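Local atomic coordinates of acetyl-CoA acetyltransferase (Elizabethkingia anophelis NUHP1, PDB entry 6BN2), a protein that probably catalyses the reversible condensation of two acetyl-CoA molecules into acetoacetyl-CoA and free CoA. Residues V59-L65 with I118-E124; A72-Q76 with T87-A91. All blocks are in the same frame, centred on the assembly; numbering follows the deposited sequence.

In the fold
Contacts 1 and 2 share the mixed sheet of the thiolase fold and are both buried. Contact 1 joins neighbouring strands about 10 Å from the centre of the chain. Contact 2, centred about 19 Å from it, seats the start of helix 73-80 on strand 89-93, which is outermost within the chain but continues into the sheet of the second subunit. Strand 59-62 runs between the two strands 89-93 and 117-125, and Thr90 exchanges probable backbone hydrogen bonds with Val59 and Met61. Backbone bonds and a carboxylate grip dominate contact 1; contact 2 relies on small side chains and one lysine. Met123 of contact 1 packs on Pro73 of contact 2.

Contact 1 (V59-L65 with I118-E124); sequences VYMGNVL and IVAGGME
In the central sheet of the thiolase fold, strand 59-62 runs parallel to strand 117-125, pairing Val59 to Gly62 in register with Val119 to Gly122. Tyr60 N donates to Val119 O (2.9 Å) and Tyr60 O accepts from Gly121 N. Two residues on, Gly62 N meets Gly121 O in a short, nearly straight bond of 2.7 Å, and Gly62 O receives Met123 N. Val59 and Met61 turn their backbone groups the other way, to strand 89-93.

The sheet is packed between helices on both sides. Facing helix 98-111, the CD1 methyl of Ile118 makes a CH-pi contact over one face of the Tyr60 ring, 4.1 Å from its centroid. On the face toward helix 73-80, Val59 and Val119 lie side by side, pointing the same way, and Met61, bent at chi2 and chi3, folds across the neighbouring strand: its SD is 3.6 Å from Gly121 C, while its CE reaches the backbone of Gly122. Met123 CE comes back against Met61 CB at 4.0 Å.

Beyond the paired residues, the carboxylate of Glu124 holds the turn after strand 59-62 by two successive amides. Val64 N donates to the syn lone pair of Glu124 OE1 (2.8 Å), and Leu65 N meets OE2 of Glu124 (2.9 Å) from the syn side but 33° out of the carboxylate plane. A bend at chi2 (78°) carries the group to this turn, and the paired bonds fix its rotation. Glu124 OE1 also takes a weak hydrogen bond from Gly359 N, and the Val64 side chain lies about 8 Å from that of His356, the predicted proton acceptor.

Contact 2 (A72-Q76 with T87-A91); sequences APAKQ and TPTTA
Thr87 offers its carbonyl to Lys75 where the beta-alpha-beta unit of strand 59-62, helix 73-80 and strand 89-93 brings the first turn of the helix against the chain leading into the unit's second strand. Lys75 NZ donates to Thr87 O over 2.8 Å, approaching 32° out of the carbonyl plane. The threonine's own hydroxyl is engaged elsewhere, with Pro84 O.

Pro88, whose CB bond leads away from the helix, packs on Asp58, and the chain then turns Thr89 inward. With OG1 set between the backbone N and the carbonyl carbon (chi1 64°), the Thr89 hydroxyl sits in the curl of the lysine. Lys75 CB, set by the helix backbone, lies 3.4 Å from Thr89 OG1; CG leaves anti to the backbone N, and the bends at chi2 and chi3 bring CE back to the same distance from that hydroxyl. The two side chains cross at about a right angle. Although Lys75 N is also near, at 3.2 Å from Thr89 OG1, the angle is too poor for a hydrogen bond. The methyl branch CG2 of Thr89 lies 3.8 Å from Ala74 O, so both branches meet the Ala74-Lys75 peptide from one side.

The CB bond of Thr90 leads away from the helix, and its side chain packs on Tyr60 and on Lys94 of the second subunit. It presents its peptide to the helix instead: Ala74 CB stands 3.4 Å from Thr90 O, the oxygen that also probably accepts a hydrogen bond from Met61 N.

At Ala91 the strand pairs antiparallel with a strand of the second subunit, carrying the sheet across the interface with that subunit. Its methyl faces back to the helix, where Ala91 CB meets Ala74 CB at 4.2 Å.

Contact 1 (V59-L65 with I118-E124)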
loop_
_atom_site.group_PDB
_atom_site.type_symbol
_atom_site.label_atom_id
_atom_site.label_comp_id
_atom_site.label_asym_id
_atom_site.label_seq_id
_atom_site.Cartn_x
_atom_site.Cartn_y
_atom_site.Cartn_z
ATOM N N VAL A 59 10.149 2.069 -6.302
ATOM C CA VAL A 59 10.268 2.483 -4.906
ATOM C C VAL A 59 9.026 1.969 -4.203
ATOM O O VAL A 59 7.910 2.347 -4.585
ATOM C CB VAL A 59 10.338 4.011 -4.754
ATOM C CG1 VAL A 59 10.374 4.402 -3.256
ATOM C CG2 VAL A 59 11.554 4.616 -5.493
ATOM N N TYR A 60 9.208 1.146 -3.168
ATOM C CA TYR A 60 8.103 0.684 -2.323
ATOM C C TYR A 60 8.326 1.234 -0.926
ATOM O O TYR A 60 9.361 0.949 -0.317
ATOM C CB TYR A 60 8.033 -0.838 -2.225
ATOM C CG TYR A 60 7.734 -1.598 -3.503
ATOM C CD1 TYR A 60 7.922 -2.973 -3.546
ATOM C CD2 TYR A 60 7.283 -0.952 -4.657
ATOM C CE1 TYR A 60 7.662 -3.699 -4.686
ATOM C CE2 TYR A 60 7.028 -1.677 -5.816
ATOM C CZ TYR A 60 7.211 -3.048 -5.824
ATOM O OH TYR A 60 6.934 -3.798 -6.963
ATOM N N MET A 61 7.373 2.010 -0.411
ATOM C CA MET A 61 7.506 2.556 0.939
ATOM C C MET A 61 6.317 2.157 1.798
ATOM O O MET A 61 5.165 2.455 1.450
ATOM C CB MET A 61 7.640 4.084 0.917
ATOM C CG MET A 61 8.952 4.561 0.289
ATOM S SD MET A 61 10.452 4.056 1.212
ATOM C CE MET A 61 10.518 5.378 2.447
ATOM N N GLY A 62 6.606 1.532 2.939
ATOM C CA GLY A 62 5.566 1.302 3.937
ATOM C C GLY A 62 5.108 2.615 4.557
ATOM O O GLY A 62 5.896 3.534 4.767
ATOM N N ASN A 63 3.805 2.698 4.838
ATOM C CA ASN A 63 3.226 3.936 5.360
ATOM C C ASN A 63 1.819 3.603 5.845
ATOM O O ASN A 63 0.957 3.307 5.024
ATOM C CB ASN A 63 3.239 4.974 4.236
ATOM C CG ASN A 63 2.859 6.382 4.677
ATOM O OD1 ASN A 63 2.826 6.749 5.869
ATOM N ND2 ASN A 63 2.589 7.189 3.697
ATOM N N VAL A 64 1.595 3.576 7.163
ATOM C CA VAL A 64 0.337 3.043 7.679
ATOM C C VAL A 64 -0.746 4.113 7.697
ATOM O O VAL A 64 -1.933 3.818 7.469
ATOM C CB VAL A 64 0.548 2.462 9.081
ATOM C CG1 VAL A 64 -0.787 1.959 9.647
ATOM C CG2 VAL A 64 1.566 1.327 9.002
ATOM N N LEU A 65 -0.366 5.359 7.981
ATOM C CA LEU A 65 -1.319 6.430 8.284
ATOM C C LEU A 65 -1.115 7.527 7.246
ATOM O O LEU A 65 -0.367 8.489 7.451
ATOM C CB LEU A 65 -1.115 6.928 9.751
ATOM C CG LEU A 65 -1.331 5.775 10.737
ATOM C CD1 LEU A 65 -0.806 6.128 12.117
ATOM C CD2 LEU A 65 -2.815 5.365 10.813
ATOM N N ILE A 118 16.091 -1.606 -6.855
ATOM C CA ILE A 118 14.811 -1.161 -6.317
ATOM C C ILE A 118 15.034 -0.645 -4.899
ATOM O O ILE A 118 15.887 -1.161 -4.166
ATOM C CB ILE A 118 13.773 -2.309 -6.386
ATOM C CG1 ILE A 118 12.405 -1.861 -5.843
ATOM C CG2 ILE A 118 14.262 -3.570 -5.675
ATOM C CD1 ILE A 118 11.260 -2.830 -6.261
ATOM N N VAL A 119 14.294 0.408 -4.529
ATOM C CA VAL A 119 14.325 0.965 -3.174
ATOM C C VAL A 119 13.127 0.428 -2.411
ATOM O O VAL A 119 12.005 0.414 -2.940
ATOM C CB VAL A 119 14.289 2.503 -3.200
ATOM C CG1 VAL A 119 13.949 3.067 -1.809
ATOM C CG2 VAL A 119 15.614 3.087 -3.727
ATOM N N ALA A 120 13.352 -0.006 -1.167
ATOM C CA ALA A 120 12.246 -0.415 -0.306
ATOM C C ALA A 120 12.492 0.115 1.097
ATOM O O ALA A 120 13.625 0.094 1.589
ATOM C CB ALA A 120 12.080 -1.951 -0.268
ATOM N N GLY A 121 11.423 0.549 1.756
ATOM C CA GLY A 121 11.575 1.081 3.101
ATOM C C GLY A 121 10.231 1.455 3.683
ATOM O O GLY A 121 9.211 0.844 3.348
ATOM N N GLY A 122 10.221 2.452 4.558
ATOM C CA GLY A 122 8.986 2.844 5.212
ATOM C C GLY A 122 9.155 4.184 5.884
ATOM O O GLY A 122 10.280 4.669 6.093
ATOM N N MET A 123 8.016 4.783 6.221
ATOM C CA MET A 123 8.016 6.141 6.738
ATOM C C MET A 123 6.742 6.359 7.542
ATOM O O MET A 123 5.685 5.818 7.204
ATOM C CB MET A 123 8.106 7.159 5.582
ATOM C CG MET A 123 6.922 7.074 4.594
ATOM S SD MET A 123 7.301 7.922 3.042
ATOM C CE MET A 123 5.837 7.484 2.048
ATOM N N GLU A 124 6.841 7.190 8.578
ATOM C CA GLU A 124 5.656 7.514 9.357
ATOM C C GLU A 124 5.925 8.796 10.122
ATOM O O GLU A 124 6.999 8.967 10.704
ATOM C CB GLU A 124 5.290 6.393 10.342
ATOM C CG GLU A 124 3.784 6.347 10.644
ATOM C CD GLU A 124 3.002 5.678 9.509
ATOM O OE1 GLU A 124 3.231 4.469 9.256
ATOM O OE2 GLU A 124 2.191 6.368 8.861
#

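Contact 2 (A72-Q76 with T87-A91)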
loop_
_atom_site.group_PDB
_atom_site.type_symbol
_atom_site.label_atom_id
_atom_site.label_comp_id
_atom_site.label_asym_id
_atom_site.label_seq_id
_atom_site.Cartn_x
_atom_site.Cartn_y
_atom_site.Cartn_z
ATOM N N ALA A 72 -0.137 10.477 -3.619
ATOM C CA ALA A 72 1.005 9.607 -3.908
ATOM C C ALA A 72 2.149 9.820 -2.921
ATOM O O ALA A 72 3.224 10.293 -3.304
ATOM C CB ALA A 72 1.491 9.838 -5.344
ATOM N N PRO A 73 1.950 9.482 -1.650
ATOM C CA PRO A 73 3.029 9.679 -0.665
ATOM C C PRO A 73 4.350 9.041 -1.073
ATOM O O PRO A 73 5.405 9.628 -0.808
ATOM C CB PRO A 73 2.468 9.055 0.623
ATOM C CG PRO A 73 1.131 8.492 0.289
ATOM C CD PRO A 73 0.706 8.963 -1.061
ATOM N N ALA A 74 4.342 7.856 -1.699
ATOM C CA ALA A 74 5.630 7.274 -2.064
ATOM C C ALA A 74 6.316 8.068 -3.174
ATOM O O ALA A 74 7.557 8.127 -3.215
ATOM C CB ALA A 74 5.465 5.799 -2.446
ATOM N N LYS A 75 5.546 8.702 -4.067
ATOM C CA LYS A 75 6.166 9.574 -5.065
ATOM C C LYS A 75 6.793 10.791 -4.405
ATOM O O LYS A 75 7.884 11.236 -4.792
ATOM C CB LYS A 75 5.128 10.038 -6.084
ATOM C CG LYS A 75 5.705 10.938 -7.199
ATOM C CD LYS A 75 6.601 10.189 -8.158
ATOM C CE LYS A 75 5.817 9.078 -8.867
ATOM N NZ LYS A 75 6.547 8.526 -10.048
ATOM N N GLN A 76 6.083 11.387 -3.441
ATOM C CA GLN A 76 6.637 12.554 -2.757
ATOM C C GLN A 76 7.970 12.227 -2.104
ATOM O O GLN A 76 8.919 13.026 -2.168
ATOM C CB GLN A 76 5.652 13.062 -1.706
ATOM C CG GLN A 76 4.345 13.608 -2.283
ATOM C CD GLN A 76 3.460 14.082 -1.172
ATOM O OE1 GLN A 76 3.795 15.047 -0.473
ATOM N NE2 GLN A 76 2.333 13.385 -0.960
ATOM N N THR A 87 10.798 7.509 -12.188
ATOM C CA THR A 87 10.808 6.419 -11.212
ATOM C C THR A 87 9.396 6.058 -10.760
ATOM O O THR A 87 8.747 6.874 -10.086
ATOM C CB THR A 87 11.624 6.811 -9.984
ATOM O OG1 THR A 87 12.861 7.405 -10.400
ATOM C CG2 THR A 87 11.918 5.576 -9.120
ATOM N N PRO A 88 8.914 4.842 -11.029
ATOM C CA PRO A 88 7.635 4.403 -10.431
ATOM C C PRO A 88 7.722 4.297 -8.913
ATOM O O PRO A 88 8.780 3.998 -8.352
ATOM C CB PRO A 88 7.410 3.019 -11.053
ATOM C CG PRO A 88 8.199 3.077 -12.361
ATOM C CD PRO A 88 9.448 3.849 -11.973
ATOM N N THR A 89 6.579 4.502 -8.240
ATOM C CA THR A 89 6.554 4.443 -6.773
ATOM C C THR A 89 5.213 3.905 -6.278
ATOM O O THR A 89 4.168 4.184 -6.873
ATOM C CB THR A 89 6.769 5.835 -6.132
ATOM O OG1 THR A 89 5.683 6.692 -6.500
ATOM C CG2 THR A 89 8.067 6.495 -6.605
ATOM N N THR A 90 5.241 3.195 -5.141
ATOM C CA THR A 90 4.033 2.627 -4.526
ATOM C C THR A 90 4.157 2.658 -3.000
ATOM O O THR A 90 5.224 2.377 -2.458
ATOM C CB THR A 90 3.810 1.170 -5.000
ATOM O OG1 THR A 90 3.508 1.160 -6.403
ATOM C CG2 THR A 90 2.647 0.479 -4.244
ATOM N N ALA A 91 3.062 2.971 -2.310
ATOM C CA ALA A 91 3.028 2.911 -0.849
ATOM C C ALA A 91 2.300 1.650 -0.401
ATOM O O ALA A 91 1.272 1.280 -0.978
ATOM C CB ALA A 91 2.345 4.153 -0.254
#